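Side-chain contact in sulfonate ABC transporter, periplasmic sulfonate-binding protein SsuA (Methylobacillus flagellatus, PDB 3UIF), which probably binds sulfonates or related sulfate esters in the periplasm and delivers them to an ABC transporter for uptake: residues K112-L117 / L132-L137. Residues are numbered along the deposited sequence; the frame is centred on the assembly and turned at random.
Sequences KSIKDL and LAFSNL
Ile114, at the start of the 3-10 turn 114-117, faces Leu137 and Phe134 of helix 130-140, and the backbones stay well apart: the nearest alpha carbons, Ile114 CA and Leu137 CA, are 8.1 Å from each other. No hydrogen bond joins the two segments; apolar side chains make the whole contact, a compact example of one branched residue tying a short turn to a helix. The two branches of Ile114 divide the work. Its CG2 methyl lies alongside the CD1 branch of Leu137, 3.9 Å from Leu137 CD1 and nearly as close to Leu137 CG, the two side chains running past each other in opposite senses. The longer branch, with CG1 anti to the backbone N (chi1 180°), crosses the Phe134 side chain at about a right angle, and Ile114 CD1 approaches Phe134 CE1 obliquely at 4.1 Å. Phe134 and Leu137, just under one helical turn apart, both reach the same isoleucine. Within 112-117, Asp116 OD2 accepts a bond from Lys112 N (2.9 Å) through the lone pair directed away from OD1. Lys115 NZ reaches back to Ser113 OG and also forms a salt bridge with Glu141, just beyond the helix. All three touching residues are buried: Ile114 also rests on Leu103 and Ile122, while Phe134 packs on Leu124 and meets Phe171 edge-to-face. Turn and helix thus pack on the five-stranded mixed sheet, consistent with one lobe of a type 2 periplasmic binding protein.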
ATOM      1  N   LYS A 112       3.941 -25.284  11.152  1.00 58.13           N
ATOM      2  CA  LYS A 112       2.509 -24.933  11.042  1.00 56.76           C
ATOM      3  C   LYS A 112       2.189 -23.481  11.433  1.00 56.22           C
ATOM      4  O   LYS A 112       1.182 -22.919  10.998  1.00 55.27           O
ATOM      5  CB  LYS A 112       1.646 -25.905  11.863  1.00 59.30           C
ATOM      6  CG  LYS A 112       1.349 -27.231  11.162  1.00 62.69           C
ATOM      7  CD  LYS A 112       0.842 -28.293  12.137  1.00 66.16           C
ATOM      8  CE  LYS A 112      -0.596 -28.030  12.578  1.00 67.08           C
ATOM      9  NZ  LYS A 112      -0.989 -28.953  13.682  1.00 69.55           N
ATOM     10  N   SER A 113       3.039 -22.891  12.269  1.00 56.52           N
ATOM     11  CA  SER A 113       2.924 -21.478  12.648  1.00 56.08           C
ATOM     12  C   SER A 113       4.323 -20.950  12.963  1.00 56.15           C
ATOM     13  O   SER A 113       5.248 -21.737  13.162  1.00 57.38           O
ATOM     14  CB  SER A 113       1.992 -21.298  13.855  1.00 56.56           C
ATOM     15  OG  SER A 113       2.715 -21.439  15.072  1.00 58.31           O
ATOM     16  N   ILE A 114       4.469 -19.631  13.013  1.00 55.19           N
ATOM     17  CA  ILE A 114       5.784 -18.996  13.163  1.00 55.58           C
ATOM     18  C   ILE A 114       6.599 -19.568  14.330  1.00 57.78           C
ATOM     19  O   ILE A 114       7.825 -19.624  14.262  1.00 58.64           O
ATOM     20  CB  ILE A 114       5.675 -17.446  13.252  1.00 54.79           C
ATOM     21  CG1 ILE A 114       7.051 -16.783  13.412  1.00 55.17           C
ATOM     22  CG2 ILE A 114       4.752 -17.016  14.380  1.00 54.89           C
ATOM     23  CD1 ILE A 114       7.879 -16.732  12.144  1.00 54.05           C
ATOM     24  N   LYS A 115       5.899 -20.010  15.376  1.00 58.90           N
ATOM     25  CA  LYS A 115       6.527 -20.610  16.554  1.00 61.34           C
ATOM     26  C   LYS A 115       7.536 -21.676  16.144  1.00 62.26           C
ATOM     27  O   LYS A 115       8.654 -21.704  16.654  1.00 64.04           O
ATOM     28  CB  LYS A 115       5.470 -21.202  17.504  1.00 62.47           C
ATOM     29  CG  LYS A 115       4.614 -20.164  18.226  1.00 64.01           C
ATOM     30  CD  LYS A 115       3.731 -20.756  19.326  1.00 67.05           C
ATOM     31  CE  LYS A 115       2.603 -21.626  18.776  1.00 67.00           C
ATOM     32  NZ  LYS A 115       1.629 -20.859  17.947  1.00 65.00           N
ATOM     33  N   ASP A 116       7.141 -22.515  15.185  1.00 61.52           N
ATOM     34  CA  ASP A 116       7.942 -23.654  14.739  1.00 62.91           C
ATOM     35  C   ASP A 116       9.227 -23.248  14.024  1.00 62.49           C
ATOM     36  O   ASP A 116      10.079 -24.084  13.728  1.00 63.44           O
ATOM     37  CB  ASP A 116       7.106 -24.549  13.823  1.00 61.55           C
ATOM     38  CG  ASP A 116       5.894 -25.149  14.530  1.00 63.66           C
ATOM     39  OD1 ASP A 116       6.017 -25.496  15.732  1.00 64.80           O
ATOM     40  OD2 ASP A 116       4.823 -25.285  13.886  1.00 62.89           O
ATOM     41  N   LEU A 117       9.373 -21.964  13.747  1.00 61.13           N
ATOM     42  CA  LEU A 117      10.512 -21.517  12.974  1.00 60.91           C
ATOM     43  C   LEU A 117      11.568 -20.890  13.852  1.00 62.48           C
ATOM     44  O   LEU A 117      12.540 -20.311  13.349  1.00 62.52           O
ATOM     45  CB  LEU A 117      10.067 -20.554  11.870  1.00 58.74           C
ATOM     46  CG  LEU A 117       9.135 -21.202  10.848  1.00 57.03           C
ATOM     47  CD1 LEU A 117       8.650 -20.165   9.850  1.00 54.96           C
ATOM     48  CD2 LEU A 117       9.820 -22.377  10.151  1.00 57.67           C
ATOM     49  N   LEU A 132       6.793  -4.713   8.963  1.00 45.73           N
ATOM     50  CA  LEU A 132       5.912  -4.332  10.061  1.00 45.98           C
ATOM     51  C   LEU A 132       4.938  -5.461  10.427  1.00 45.61           C
ATOM     52  O   LEU A 132       4.789  -5.801  11.599  1.00 46.63           O
ATOM     53  CB  LEU A 132       5.169  -3.040   9.715  1.00 44.91           C
ATOM     54  CG  LEU A 132       4.085  -2.607  10.692  1.00 45.10           C
ATOM     55  CD1 LEU A 132       4.631  -2.373  12.102  1.00 47.12           C
ATOM     56  CD2 LEU A 132       3.377  -1.374  10.157  1.00 43.91           C
ATOM     57  N   ALA A 133       4.298  -6.041   9.417  1.00 44.42           N
ATOM     58  CA  ALA A 133       3.433  -7.199   9.621  1.00 44.28           C
ATOM     59  C   ALA A 133       4.197  -8.364  10.243  1.00 45.51           C
ATOM     60  O   ALA A 133       3.673  -9.072  11.101  1.00 46.19           O
ATOM     61  CB  ALA A 133       2.778  -7.625   8.318  1.00 42.98           C
ATOM     62  N   PHE A 134       5.437  -8.558   9.817  1.00 45.94           N
ATOM     63  CA  PHE A 134       6.248  -9.620  10.364  1.00 47.24           C
ATOM     64  C   PHE A 134       6.516  -9.343  11.846  1.00 48.83           C
ATOM     65  O   PHE A 134       6.328 -10.220  12.709  1.00 49.99           O
ATOM     66  CB  PHE A 134       7.547  -9.758   9.579  1.00 47.45           C
ATOM     67  CG  PHE A 134       8.413 -10.903  10.040  1.00 49.15           C
ATOM     68  CD1 PHE A 134       8.059 -12.227   9.756  1.00 48.76           C
ATOM     69  CD2 PHE A 134       9.585 -10.662  10.756  1.00 50.67           C
ATOM     70  CE1 PHE A 134       8.859 -13.277  10.161  1.00 50.40           C
ATOM     71  CE2 PHE A 134      10.390 -11.717  11.169  1.00 52.27           C
ATOM     72  CZ  PHE A 134      10.025 -13.024  10.872  1.00 52.04           C
ATOM     73  N   SER A 135       6.928  -8.109  12.127  1.00 49.02           N
ATOM     74  CA  SER A 135       7.174  -7.664  13.485  1.00 50.81           C
ATOM     75  C   SER A 135       5.934  -7.828  14.385  1.00 51.09           C
ATOM     76  O   SER A 135       6.041  -8.352  15.502  1.00 52.78           O
ATOM     77  CB  SER A 135       7.680  -6.226  13.484  1.00 50.96           C
ATOM     78  OG  SER A 135       7.723  -5.741  14.805  1.00 52.66           O
ATOM     79  N   ASN A 136       4.773  -7.398  13.883  1.00 49.44           N
ATOM     80  CA  ASN A 136       3.497  -7.612  14.553  1.00 49.81           C
ATOM     81  C   ASN A 136       3.244  -9.068  14.917  1.00 50.68           C
ATOM     82  O   ASN A 136       2.905  -9.400  16.056  1.00 52.40           O
ATOM     83  CB  ASN A 136       2.355  -7.168  13.645  1.00 47.90           C
ATOM     84  CG  ASN A 136       2.283  -5.668  13.475  1.00 47.33           C
ATOM     85  OD1 ASN A 136       1.339  -5.167  12.889  1.00 46.46           O
ATOM     86  ND2 ASN A 136       3.287  -4.950  13.966  1.00 48.46           N
ATOM     87  N   LEU A 137       3.381  -9.930  13.916  1.00 49.57           N
ATOM     88  CA  LEU A 137       3.185 -11.352  14.091  1.00 50.36           C
ATOM     89  C   LEU A 137       4.108 -11.880  15.176  1.00 52.67           C
ATOM     90  O   LEU A 137       3.667 -12.649  16.040  1.00 54.08           O
ATOM     91  CB  LEU A 137       3.399 -12.080  12.763  1.00 49.29           C
ATOM     92  CG  LEU A 137       3.523 -13.605  12.753  1.00 50.37           C
ATOM     93  CD1 LEU A 137       2.267 -14.276  13.309  1.00 50.71           C
ATOM     94  CD2 LEU A 137       3.826 -14.072  11.335  1.00 46.51           C
TER